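Colicin-D (Escherichia coli, PDB 5ZNM) inhibits protein synthesis in Escherichia coli and close relatives as a toxin, here represented by its central domain and C-terminal tRNase domain. Local coordinates at residues Leu48-Thr62 with Asn123-Leu135. Residues are numbered along the deposited sequence; the frame is centred on the assembly and turned at random.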
loop_
_atom_site.group_PDB
_atom_site.type_symbol
_atom_site.label_atom_id
_atom_site.label_comp_id
_atom_site.label_asym_id
_atom_site.label_seq_id
_atom_site.Cartn_x
_atom_site.Cartn_y
_atom_site.Cartn_z
ATOM N N LEU A 48 -13.885 -15.740 -5.617
ATOM C CA LEU A 48 -12.569 -15.335 -5.134
ATOM C C LEU A 48 -11.867 -14.634 -6.281
ATOM O O LEU A 48 -11.719 -15.216 -7.361
ATOM C CB LEU A 48 -11.742 -16.534 -4.681
ATOM C CG LEU A 48 -12.056 -17.215 -3.355
ATOM C CD1 LEU A 48 -11.249 -18.500 -3.305
ATOM C CD2 LEU A 48 -11.685 -16.294 -2.194
ATOM N N VAL A 49 -11.437 -13.395 -6.056
ATOM C CA VAL A 49 -10.846 -12.588 -7.115
ATOM C C VAL A 49 -9.414 -12.224 -6.744
ATOM O O VAL A 49 -9.144 -11.764 -5.622
ATOM C CB VAL A 49 -11.672 -11.317 -7.386
ATOM C CG1 VAL A 49 -11.074 -10.517 -8.571
ATOM C CG2 VAL A 49 -13.129 -11.677 -7.616
ATOM N N LEU A 50 -8.507 -12.444 -7.693
ATOM C CA LEU A 50 -7.171 -11.869 -7.717
ATOM C C LEU A 50 -7.183 -10.612 -8.578
ATOM O O LEU A 50 -7.729 -10.618 -9.686
ATOM C CB LEU A 50 -6.163 -12.862 -8.300
ATOM C CG LEU A 50 -5.839 -14.114 -7.505
ATOM C CD1 LEU A 50 -5.254 -15.188 -8.415
ATOM C CD2 LEU A 50 -4.868 -13.732 -6.384
ATOM N N ASN A 51 -6.574 -9.543 -8.087
ATOM C CA ASN A 51 -6.381 -8.352 -8.897
ATOM C C ASN A 51 -4.968 -8.357 -9.460
ATOM O O ASN A 51 -4.027 -8.775 -8.782
ATOM C CB ASN A 51 -6.628 -7.084 -8.078
ATOM C CG ASN A 51 -8.088 -6.892 -7.742
ATOM O OD1 ASN A 51 -8.969 -7.408 -8.442
ATOM N ND2 ASN A 51 -8.360 -6.136 -6.670
ATOM N N ASN A 52 -4.807 -7.893 -10.703
ATOM C CA ASN A 52 -3.469 -7.788 -11.270
ATOM C C ASN A 52 -2.806 -6.440 -10.955
ATOM O O ASN A 52 -2.082 -5.895 -11.782
ATOM C CB ASN A 52 -3.495 -8.059 -12.778
ATOM C CG ASN A 52 -3.471 -9.553 -13.110
ATOM O OD1 ASN A 52 -3.461 -9.950 -14.282
ATOM N ND2 ASN A 52 -3.458 -10.382 -12.085
ATOM N N THR A 53 -3.059 -5.897 -9.770
ATOM C CA THR A 53 -2.286 -4.788 -9.225
ATOM C C THR A 53 -0.842 -5.222 -8.988
ATOM O O THR A 53 -0.582 -6.103 -8.169
ATOM C CB THR A 53 -2.925 -4.356 -7.908
ATOM O OG1 THR A 53 -4.342 -4.225 -8.105
ATOM C CG2 THR A 53 -2.332 -3.031 -7.427
ATOM N N ALA A 54 0.103 -4.611 -9.693
ATOM C CA ALA A 54 1.459 -5.149 -9.678
ATOM C C ALA A 54 2.120 -4.942 -8.319
ATOM O O ALA A 54 1.905 -3.924 -7.652
ATOM C CB ALA A 54 2.305 -4.500 -10.772
ATOM N N SER A 55 2.934 -5.922 -7.918
ATOM C CA SER A 55 3.750 -5.832 -6.706
ATOM C C SER A 55 2.897 -5.669 -5.452
ATOM O O SER A 55 3.291 -4.994 -4.508
ATOM C CB SER A 55 4.767 -4.688 -6.799
ATOM O OG SER A 55 5.692 -4.931 -7.852
ATOM N N SER A 56 1.719 -6.275 -5.423
ATOM C CA SER A 56 0.797 -6.064 -4.321
ATOM C C SER A 56 0.669 -7.331 -3.484
ATOM O O SER A 56 0.926 -8.440 -3.945
ATOM C CB SER A 56 -0.578 -5.625 -4.845
ATOM O OG SER A 56 -1.190 -6.650 -5.632
ATOM N N VAL A 57 0.296 -7.136 -2.228
ATOM C CA VAL A 57 -0.144 -8.217 -1.347
ATOM C C VAL A 57 -1.657 -8.134 -1.254
ATOM O O VAL A 57 -2.217 -7.042 -1.099
ATOM C CB VAL A 57 0.500 -8.097 0.049
ATOM C CG1 VAL A 57 -0.017 -9.209 0.984
ATOM C CG2 VAL A 57 2.022 -8.129 -0.057
ATOM N N GLN A 58 -2.333 -9.281 -1.343
ATOM C CA GLN A 58 -3.785 -9.264 -1.351
ATOM C C GLN A 58 -4.328 -10.359 -0.451
ATOM O O GLN A 58 -3.746 -11.443 -0.330
ATOM C CB GLN A 58 -4.356 -9.451 -2.762
ATOM C CG GLN A 58 -4.084 -8.255 -3.686
ATOM C CD GLN A 58 -4.468 -8.551 -5.135
ATOM O OE1 GLN A 58 -5.462 -9.223 -5.395
ATOM N NE2 GLN A 58 -3.660 -8.050 -6.091
ATOM N N LEU A 59 -5.473 -10.068 0.156
ATOM C CA LEU A 59 -6.216 -11.047 0.938
ATOM C C LEU A 59 -7.662 -10.957 0.500
ATOM O O LEU A 59 -8.285 -9.901 0.640
ATOM C CB LEU A 59 -6.082 -10.784 2.439
ATOM C CG LEU A 59 -6.927 -11.663 3.356
ATOM C CD1 LEU A 59 -6.564 -13.123 3.189
ATOM C CD2 LEU A 59 -6.751 -11.240 4.813
ATOM N N ALA A 60 -8.184 -12.038 -0.063
ATOM C CA ALA A 60 -9.562 -12.068 -0.520
ATOM C C ALA A 60 -10.334 -13.073 0.315
ATOM O O ALA A 60 -9.805 -14.127 0.684
ATOM C CB ALA A 60 -9.655 -12.420 -2.015
ATOM N N MET A 61 -11.575 -12.729 0.628
ATOM C CA MET A 61 -12.465 -13.602 1.379
ATOM C C MET A 61 -13.827 -13.581 0.699
ATOM O O MET A 61 -14.334 -12.504 0.371
ATOM C CB MET A 61 -12.565 -13.144 2.836
ATOM C CG MET A 61 -11.219 -13.085 3.568
ATOM S SD MET A 61 -11.009 -11.634 4.651
ATOM C CE MET A 61 -10.750 -10.333 3.435
ATOM N N THR A 62 -14.401 -14.762 0.454
ATOM C CA THR A 62 -15.726 -14.819 -0.157
ATOM C C THR A 62 -16.712 -13.966 0.635
ATOM O O THR A 62 -16.716 -13.970 1.871
ATOM C CB THR A 62 -16.228 -16.263 -0.240
ATOM O OG1 THR A 62 -16.180 -16.858 1.058
ATOM C CG2 THR A 62 -15.366 -17.084 -1.200
ATOM N N ASN A 123 -19.082 -22.410 3.594
ATOM C CA ASN A 123 -19.425 -20.999 3.731
ATOM C C ASN A 123 -18.349 -20.103 3.133
ATOM O O ASN A 123 -18.535 -19.514 2.072
ATOM C CB ASN A 123 -19.631 -20.621 5.208
ATOM C CG ASN A 123 -21.088 -20.364 5.558
ATOM O OD1 ASN A 123 -21.974 -21.040 5.120
ATOM N ND2 ASN A 123 -21.346 -19.379 6.355
ATOM N N LEU A 124 -17.210 -20.039 3.816
ATOM C CA LEU A 124 -16.260 -18.938 3.709
ATOM C C LEU A 124 -14.901 -19.464 3.256
ATOM O O LEU A 124 -14.299 -20.300 3.937
ATOM C CB LEU A 124 -16.168 -18.234 5.065
ATOM C CG LEU A 124 -15.295 -17.026 5.390
ATOM C CD1 LEU A 124 -13.856 -17.434 5.697
ATOM C CD2 LEU A 124 -15.358 -15.988 4.271
ATOM N N GLU A 125 -14.412 -18.974 2.118
ATOM C CA GLU A 125 -13.090 -19.334 1.620
ATOM C C GLU A 125 -12.217 -18.084 1.532
ATOM O O GLU A 125 -12.718 -16.958 1.459
ATOM C CB GLU A 125 -13.182 -20.044 0.252
ATOM C CG GLU A 125 -14.071 -21.324 0.274
ATOM C CD GLU A 125 -13.889 -22.208 -0.967
ATOM O OE1 GLU A 125 -13.156 -21.812 -1.888
ATOM O OE2 GLU A 125 -14.463 -23.309 -1.020
ATOM N N ALA A 126 -10.895 -18.291 1.537
ATOM C CA ALA A 126 -9.944 -17.186 1.623
ATOM C C ALA A 126 -8.714 -17.462 0.767
ATOM O O ALA A 126 -8.355 -18.613 0.497
ATOM C CB ALA A 126 -9.512 -16.916 3.072
ATOM N N MET A 127 -8.035 -16.377 0.389
ATOM C CA MET A 127 -6.960 -16.443 -0.590
ATOM C C MET A 127 -5.988 -15.311 -0.299
ATOM O O MET A 127 -6.398 -14.153 -0.201
ATOM C CB MET A 127 -7.515 -16.327 -2.015
ATOM C CG MET A 127 -6.466 -16.380 -3.116
ATOM S SD MET A 127 -7.233 -16.445 -4.762
ATOM C CE MET A 127 -8.121 -14.894 -4.747
ATOM N N PHE A 128 -4.719 -15.657 -0.133
ATOM C CA PHE A 128 -3.666 -14.706 0.199
ATOM C C PHE A 128 -2.583 -14.792 -0.863
ATOM O O PHE A 128 -2.204 -15.891 -1.276
ATOM C CB PHE A 128 -3.074 -15.013 1.585
ATOM C CG PHE A 128 -2.066 -13.997 2.056
ATOM C CD1 PHE A 128 -2.474 -12.756 2.519
ATOM C CD2 PHE A 128 -0.713 -14.283 2.033
ATOM C CE1 PHE A 128 -1.541 -11.813 2.952
ATOM C CE2 PHE A 128 0.224 -13.341 2.468
ATOM C CZ PHE A 128 -0.193 -12.112 2.922
ATOM N N SER A 129 -2.092 -13.643 -1.327
ATOM C CA SER A 129 -1.160 -13.674 -2.448
ATOM C C SER A 129 -0.142 -12.554 -2.321
ATOM O O SER A 129 -0.442 -11.476 -1.796
ATOM C CB SER A 129 -1.880 -13.564 -3.799
ATOM O OG SER A 129 -2.641 -12.372 -3.850
ATOM N N LEU A 130 1.067 -12.829 -2.805
ATOM C CA LEU A 130 2.159 -11.863 -2.777
ATOM C C LEU A 130 3.190 -12.288 -3.804
ATOM O O LEU A 130 3.140 -13.398 -4.334
ATOM C CB LEU A 130 2.812 -11.754 -1.395
ATOM C CG LEU A 130 3.087 -12.970 -0.496
ATOM C CD1 LEU A 130 3.530 -14.198 -1.224
ATOM C CD2 LEU A 130 4.134 -12.605 0.548
ATOM N N SER A 131 4.157 -11.405 -4.045
ATOM C CA SER A 131 5.173 -11.686 -5.052
ATOM C C SER A 131 5.930 -12.962 -4.716
ATOM O O SER A 131 6.355 -13.175 -3.573
ATOM C CB SER A 131 6.139 -10.513 -5.172
ATOM O OG SER A 131 5.483 -9.409 -5.781
ATOM N N ALA A 132 6.086 -13.820 -5.718
ATOM C CA ALA A 132 6.715 -15.113 -5.492
ATOM C C ALA A 132 8.225 -14.996 -5.415
ATOM O O ALA A 132 8.871 -15.819 -4.762
ATOM C CB ALA A 132 6.338 -16.088 -6.606
ATOM N N GLN A 133 8.800 -13.995 -6.084
ATOM C CA GLN A 133 10.252 -13.909 -6.171
ATOM C C GLN A 133 10.874 -13.673 -4.804
ATOM O O GLN A 133 11.983 -14.142 -4.539
ATOM C CB GLN A 133 10.645 -12.805 -7.156
ATOM C CG GLN A 133 12.139 -12.613 -7.365
ATOM C CD GLN A 133 12.868 -13.883 -7.790
ATOM O OE1 GLN A 133 12.431 -14.613 -8.689
ATOM N NE2 GLN A 133 14.004 -14.139 -7.153
ATOM N N MET A 134 10.165 -12.989 -3.909
ATOM C CA MET A 134 10.724 -12.761 -2.583
ATOM C C MET A 134 10.715 -14.011 -1.712
ATOM O O MET A 134 11.297 -13.981 -0.622
ATOM C CB MET A 134 9.972 -11.636 -1.870
ATOM C CG MET A 134 8.507 -11.924 -1.615
ATOM S SD MET A 134 7.796 -10.773 -0.419
ATOM C CE MET A 134 6.281 -10.302 -1.250
ATOM N N LEU A 135 10.077 -15.098 -2.151
ATOM C CA LEU A 135 10.078 -16.349 -1.406
ATOM C C LEU A 135 10.886 -17.432 -2.096
ATOM O O LEU A 135 10.844 -18.591 -1.672
ATOM C CB LEU A 135 8.650 -16.841 -1.193
ATOM C CG LEU A 135 7.657 -15.738 -0.850
ATOM C CD1 LEU A 135 6.282 -16.347 -0.718
ATOM C CD2 LEU A 135 8.071 -15.016 0.429
HETATM O O HOH W 1 -1.223 -10.220 -4.927
HETATM O O HOH W 2 4.086 -8.671 -3.040
#
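The Met127 methyl packs on Leu50 and Val49 in the tight part of this contact. Met127 CG lies anti to the backbone N (chi1 180°), which carries the chain out from strand 126-131 to strand 49-51. A bend at the last torsion (chi3 61°) then sets the methyl against four residues. Met127 CE is 3.4 Å from Val49 O and 3.7 Å from Leu50 CG, and Leu48 CB and Ala60 CB also touch it. The Leu50 and Met127 side chains cross at about a right angle. Leu50 CD2 continues the packing to Ser129 OG. A water buried between the layers links Ser129 OG, at 2.8 Å, to Ser56 O.

Strands 56-61 and 126-131 are antiparallel neighbours in a five-stranded sheet of the central part of the molecule. Gln58 with Ser129 and Ala60 with Met127 are hydrogen-bonded pairs. Strand 49-51 belongs to a second sheet, stacked on the face that carries Met127 and Ser129. The Gln58 amide ties the two: OE1 accepts from Asn51 N on an in-plane lone pair, and NE2 donates to Asn51 O at 2.8 Å and to Ser56 OG. These three bonds fix the rotation of the amide.

On the other face, Val57 CG1 meets Phe128 CZ obliquely at 3.5 Å, while Leu59 CB sits at the ring edge. At one end of the strand pair, Thr62 N donates to Glu125 O, and Thr62 OG1 accepts from Glu125 N at 3.0 Å. The Glu125 carboxylate turns to a salt bridge with Arg207.

The Ser131 end is looser and partly exposed. Ser55 CA and Ser131 CA stand 6.2 Å apart. A second water accepts from Ser131 N and reaches Ser56 O only weakly.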